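Local atomic coordinates of Non-reducing end alpha-L-arabinofuranosidase BoGH43B (Bacteroides ovatus, PDB entry 5JOZ), a protein that removes terminal non-reducing alpha-L-arabinofuranosyl residues from the side branches of xyloglucan, converting its S units to X units. Residues 33-38 / 390-395; 241-244 / 248-251. All blocks are in the same frame, centred on the assembly; numbering follows the deposited sequence.

Contact 1 (33-38 / 390-395)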
loop_
_atom_site.group_PDB
_atom_site.type_symbol
_atom_site.label_atom_id
_atom_site.label_comp_id
_atom_site.label_asym_id
_atom_site.label_seq_id
_atom_site.Cartn_x
_atom_site.Cartn_y
_atom_site.Cartn_z
ATOM N N PHE A 33 4.822 3.343 2.820
ATOM C CA PHE A 33 5.736 4.424 2.444
ATOM C C PHE A 33 5.344 5.740 3.157
ATOM O O PHE A 33 5.232 5.743 4.392
ATOM C CB PHE A 33 5.855 4.470 0.912
ATOM C CG PHE A 33 6.386 3.186 0.351
ATOM C CD1 PHE A 33 7.750 2.935 0.343
ATOM C CD2 PHE A 33 5.532 2.179 -0.049
ATOM C CE1 PHE A 33 8.254 1.720 -0.106
ATOM C CE2 PHE A 33 6.028 0.965 -0.499
ATOM C CZ PHE A 33 7.390 0.735 -0.529
ATOM N N GLU A 34 5.080 6.820 2.433
ATOM C CA GLU A 34 4.788 8.111 3.085
ATOM C C GLU A 34 3.354 8.242 3.624
ATOM O O GLU A 34 3.018 9.298 4.177
ATOM C CB GLU A 34 5.085 9.298 2.143
ATOM C CG GLU A 34 4.005 9.604 1.102
ATOM C CD GLU A 34 4.164 8.852 -0.207
ATOM O OE1 GLU A 34 4.845 7.789 -0.224
ATOM O OE2 GLU A 34 3.611 9.337 -1.229
ATOM N N TYR A 35 2.511 7.213 3.448
ATOM C CA TYR A 35 1.079 7.334 3.772
ATOM C C TYR A 35 0.738 6.946 5.198
ATOM O O TYR A 35 1.305 5.986 5.728
ATOM C CB TYR A 35 0.240 6.530 2.788
ATOM C CG TYR A 35 0.263 7.124 1.400
ATOM C CD1 TYR A 35 -0.417 8.313 1.113
ATOM C CD2 TYR A 35 0.961 6.505 0.371
ATOM C CE1 TYR A 35 -0.401 8.867 -0.164
ATOM C CE2 TYR A 35 0.973 7.040 -0.910
ATOM C CZ TYR A 35 0.302 8.229 -1.172
ATOM O OH TYR A 35 0.345 8.753 -2.443
ATOM N N PHE A 36 -0.193 7.701 5.806
ATOM C CA PHE A 36 -0.612 7.519 7.206
ATOM C C PHE A 36 -2.122 7.324 7.257
ATOM O O PHE A 36 -2.836 7.985 6.513
ATOM C CB PHE A 36 -0.238 8.752 8.038
ATOM C CG PHE A 36 -0.536 8.618 9.509
ATOM C CD1 PHE A 36 0.406 8.079 10.374
ATOM C CD2 PHE A 36 -1.749 9.049 10.036
ATOM C CE1 PHE A 36 0.133 7.961 11.730
ATOM C CE2 PHE A 36 -2.027 8.940 11.396
ATOM C CZ PHE A 36 -1.084 8.396 12.244
ATOM N N PRO A 37 -2.640 6.434 8.093
ATOM C CA PRO A 37 -1.883 5.483 8.901
ATOM C C PRO A 37 -1.098 4.425 8.081
ATOM O O PRO A 37 -1.388 4.165 6.903
ATOM C CB PRO A 37 -2.956 4.858 9.789
ATOM C CG PRO A 37 -4.244 5.040 9.063
ATOM C CD PRO A 37 -4.095 6.309 8.285
ATOM N N GLY A 38 -0.068 3.878 8.704
ATOM C CA GLY A 38 0.878 3.000 8.017
ATOM C C GLY A 38 0.544 1.558 8.287
ATOM O O GLY A 38 -0.070 1.247 9.315
ATOM N N VAL A 390 -7.969 15.226 -6.144
ATOM C CA VAL A 390 -6.644 15.055 -6.732
ATOM C C VAL A 390 -6.375 13.582 -7.047
ATOM O O VAL A 390 -6.703 12.696 -6.247
ATOM C CB VAL A 390 -5.544 15.613 -5.798
ATOM C CG1 VAL A 390 -4.140 15.319 -6.339
ATOM C CG2 VAL A 390 -5.745 17.114 -5.625
ATOM N N VAL A 391 -5.799 13.349 -8.226
ATOM C CA VAL A 391 -5.212 12.078 -8.602
ATOM C C VAL A 391 -3.736 12.270 -8.309
ATOM O O VAL A 391 -3.064 13.046 -8.988
ATOM C CB VAL A 391 -5.443 11.762 -10.102
ATOM C CG1 VAL A 391 -4.853 10.418 -10.475
ATOM C CG2 VAL A 391 -6.933 11.790 -10.434
ATOM N N ARG A 392 -3.247 11.596 -7.271
ATOM C CA ARG A 392 -1.863 11.725 -6.846
ATOM C C ARG A 392 -1.111 10.478 -7.220
ATOM O O ARG A 392 -1.577 9.386 -6.937
ATOM C CB ARG A 392 -1.773 11.915 -5.332
ATOM C CG ARG A 392 -0.388 11.666 -4.710
ATOM C CD ARG A 392 -0.498 11.907 -3.215
ATOM N NE ARG A 392 0.747 11.655 -2.498
ATOM C CZ ARG A 392 1.773 12.501 -2.423
ATOM N NH1 ARG A 392 1.733 13.706 -3.011
ATOM N NH2 ARG A 392 2.853 12.143 -1.735
ATOM N N ALA A 393 0.055 10.662 -7.841
ATOM C CA ALA A 393 1.079 9.622 -7.931
ATOM C C ALA A 393 2.173 9.900 -6.899
ATOM O O ALA A 393 2.526 9.033 -6.100
ATOM C CB ALA A 393 1.645 9.575 -9.333
ATOM N N ASP A 394 2.699 11.116 -6.911
ATOM C CA ASP A 394 3.657 11.566 -5.890
ATOM C C ASP A 394 3.615 13.106 -5.808
ATOM O O ASP A 394 2.724 13.723 -6.390
ATOM C CB ASP A 394 5.073 10.988 -6.160
ATOM C CG ASP A 394 5.649 11.402 -7.520
ATOM O OD1 ASP A 394 5.488 12.565 -7.912
ATOM O OD2 ASP A 394 6.282 10.562 -8.201
ATOM N N ASP A 395 4.566 13.714 -5.104
ATOM C CA ASP A 395 4.591 15.180 -4.918
ATOM C C ASP A 395 4.805 15.984 -6.205
ATOM O O ASP A 395 4.445 17.149 -6.258
ATOM C CB ASP A 395 5.672 15.580 -3.889
ATOM C CG ASP A 395 5.366 15.080 -2.474
ATOM O OD1 ASP A 395 4.210 14.679 -2.216
ATOM O OD2 ASP A 395 6.282 15.098 -1.611
HETATM O O HOH W 1 4.075 8.512 -3.762
HETATM O O HOH W 2 1.194 7.447 -4.476
#
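Arg-392 reaches Glu-34 and Tyr-35 across the interface between two domains. One is the five-bladed beta-propeller of family GH43. The other is the C-terminal concanavalin A-like beta-sandwich. NH2 of Arg-392 makes a salt bridge to OE2 of Glu-34 at 3.0 Å, meeting the oxygen on its anti side. The carboxylate stands steeply to the guanidinium, their planes 74° apart. NE donates to OH of Tyr-35 at 2.9 Å, with a bent N-H...O angle of 136°. Both acceptors lie near the guanidinium edge but are tilted somewhat out of its plane. The tyrosine ring is almost perpendicular to that plane.

Two waters widen the bridge. One bridges OE2 of Glu-34 and the backbone O of Ala-393. The other links the same carbonyl to OH of Tyr-35.

The arginine chain runs extended as far as NE, with CG anti to the backbone N (chi1 163°), which carries the guanidinium across to the propeller side. Asp-394 CA lies over one face of the guanidinium. With an alanine at this position, Glu-34 OE2 and Asp-395 OD1 would probably lose the positive charge they share with Arg-392, and Tyr-35 OH its NE donor.

Further out, Ser-71 N binds OE1 of Glu-34, and Phe-480 stacks on the Tyr-35 ring. Arg-327 forms a salt bridge with OD2 of Asp-395. The other oxygen of that aspartate, OD1, takes both terminal nitrogens of Arg-392 end-on, at 2.8 Å from NH1 and 2.9 Å from NH2.

Contact 2 (241-244 / 248-251)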
loop_
_atom_site.group_PDB
_atom_site.type_symbol
_atom_site.label_atom_id
_atom_site.label_comp_id
_atom_site.label_asym_id
_atom_site.label_seq_id
_atom_site.Cartn_x
_atom_site.Cartn_y
_atom_site.Cartn_z
ATOM N N LEU A 241 4.816 -17.373 2.972
ATOM C CA LEU A 241 4.072 -18.639 3.014
ATOM C C LEU A 241 3.093 -18.677 4.187
ATOM O O LEU A 241 3.266 -17.979 5.166
ATOM C CB LEU A 241 5.034 -19.833 3.092
ATOM C CG LEU A 241 6.049 -20.027 1.958
ATOM C CD1 LEU A 241 6.803 -21.330 2.147
ATOM C CD2 LEU A 241 5.425 -20.020 0.572
ATOM N N VAL A 242 2.050 -19.486 4.063
ATOM C CA VAL A 242 1.122 -19.774 5.168
ATOM C C VAL A 242 0.616 -21.199 5.017
ATOM O O VAL A 242 0.339 -21.645 3.900
ATOM C CB VAL A 242 -0.091 -18.807 5.191
ATOM C CG1 VAL A 242 -0.836 -18.782 3.853
ATOM C CG2 VAL A 242 -1.048 -19.153 6.321
ATOM N N GLN A 243 0.490 -21.911 6.127
ATOM C CA GLN A 243 -0.006 -23.279 6.093
ATOM C C GLN A 243 -1.390 -23.336 6.740
ATOM O O GLN A 243 -1.614 -22.730 7.785
ATOM C CB GLN A 243 0.959 -24.233 6.807
ATOM C CG GLN A 243 0.642 -25.697 6.533
ATOM C CD GLN A 243 1.459 -26.694 7.361
ATOM O OE1 GLN A 243 1.877 -26.408 8.474
ATOM N NE2 GLN A 243 1.659 -27.891 6.810
ATOM N N LEU A 244 -2.292 -24.092 6.120
ATOM C CA LEU A 244 -3.651 -24.299 6.632
ATOM C C LEU A 244 -3.721 -25.509 7.566
ATOM O O LEU A 244 -2.822 -26.345 7.583
ATOM C CB LEU A 244 -4.618 -24.527 5.470
ATOM C CG LEU A 244 -4.562 -23.540 4.316
ATOM C CD1 LEU A 244 -5.598 -23.874 3.250
ATOM C CD2 LEU A 244 -4.781 -22.142 4.831
ATOM N N SER A 248 -2.088 -28.077 3.806
ATOM C CA SER A 248 -1.723 -27.493 2.518
ATOM C C SER A 248 -1.144 -26.080 2.667
ATOM O O SER A 248 -1.342 -25.398 3.682
ATOM C CB SER A 248 -2.923 -27.487 1.548
ATOM O OG SER A 248 -3.941 -26.589 1.976
ATOM N N TRP A 249 -0.439 -25.653 1.629
ATOM C CA TRP A 249 0.343 -24.419 1.647
ATOM C C TRP A 249 -0.110 -23.438 0.550
ATOM O O TRP A 249 -0.393 -23.831 -0.603
ATOM C CB TRP A 249 1.828 -24.748 1.477
ATOM C CG TRP A 249 2.452 -25.412 2.672
ATOM C CD1 TRP A 249 2.382 -26.743 3.008
ATOM C CD2 TRP A 249 3.260 -24.788 3.674
ATOM N NE1 TRP A 249 3.100 -26.973 4.159
ATOM C CE2 TRP A 249 3.651 -25.793 4.585
ATOM C CE3 TRP A 249 3.687 -23.473 3.895
ATOM C CZ2 TRP A 249 4.433 -25.520 5.711
ATOM C CZ3 TRP A 249 4.465 -23.205 5.011
ATOM C CH2 TRP A 249 4.825 -24.225 5.910
ATOM N N TRP A 250 -0.188 -22.171 0.954
ATOM C CA TRP A 250 -0.467 -21.044 0.088
ATOM C C TRP A 250 0.613 -19.985 0.270
ATOM O O TRP A 250 1.266 -19.903 1.331
ATOM C CB TRP A 250 -1.862 -20.487 0.386
ATOM C CG TRP A 250 -2.916 -21.442 -0.070
ATOM C CD1 TRP A 250 -3.385 -22.538 0.602
ATOM C CD2 TRP A 250 -3.582 -21.429 -1.329
ATOM N NE1 TRP A 250 -4.331 -23.192 -0.159
ATOM C CE2 TRP A 250 -4.470 -22.529 -1.348
ATOM C CE3 TRP A 250 -3.537 -20.580 -2.436
ATOM C CZ2 TRP A 250 -5.283 -22.808 -2.439
ATOM C CZ3 TRP A 250 -4.358 -20.849 -3.513
ATOM C CH2 TRP A 250 -5.217 -21.955 -3.510
ATOM N N ALA A 251 0.827 -19.213 -0.792
ATOM C CA ALA A 251 1.744 -18.091 -0.798
ATOM C C ALA A 251 0.974 -16.826 -1.131
ATOM O O ALA A 251 0.109 -16.834 -2.005
ATOM C CB ALA A 251 2.840 -18.315 -1.823
#
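Gln-243 lies across the indole of Trp-249 on one face of an antiparallel beta hairpin. Its CB sits over the six-membered ring, 3.7 Å from the centroid and 6° off the normal, a CH-pi contact. CG is above the same face, nearer the rim. The chain is extended, with CG anti to the backbone N (chi1 -167°), which takes the amide out past the CE2 and NE1 rim of the indole, its plane 31° from the ring. NE2 of Gln-243 and NE1 of Trp-249 are 3.2 Å apart, but both are donors and do not bond. NE2 donates instead to the carbonyl of Gly-247 in the turn.

Leu-241 meets the same indole differently. Its CB lies at the ring edge, 3.9 Å from CZ3 of Trp-249. Its CD2 touches the methyl of Ala-251.

Val-242 and Trp-250 point to the reverse face, and Leu-244, just past the strand, joins them. CD1 of Leu-244 comes obliquely to the pyrrole part of the other indole, 3.7 Å from CD1 of Trp-250. CG1 of Val-242 packs beside CB of Trp-250.

The backbone sets this register. Val-242 and Trp-250 form a hydrogen-bonded pair. Val-242 N to Trp-250 O is 2.9 Å and Trp-250 N to Val-242 O is 3.0 Å. Non-hydrogen-bonded pairs flank it, Leu-241 with Ala-251 and Gln-243 with Trp-249. Leu-244 N to Ser-248 O, at 2.9 Å, continues the pairing into the turn. There Asp-246 OD1 hydrogen-bonds to Ser-248 OG.

The hairpin belongs to one four-stranded blade of the propeller. Strand 269-277 pairs with strand 249-256, and its Trp-277 meets Trp-249 edge-to-face. Strands 18-22 and 25-29 of another blade pack against Val-242, and Phe-26 of strand 25-29 also touches Leu-244.

How the contacts relate
From the N terminus, the chain reaches residues 33-38 early in the catalytic propeller. It then runs through further blades to strand 234-243. Contact 2 closes a short hairpin loop here, with only three residues between 241-244 and 248-251. The chain goes on into the C-terminal sandwich, where 390-395 returns to 33-38. Contact 1 thus closes a loop with 351 residues between its segments, and contact 2 falls wholly within that loop. Contact 2 ties neighbouring strands of one blade; contact 1 ties two domains. Their centres are 32 Å apart, and their nearest atoms, about 19 Å apart, do not touch.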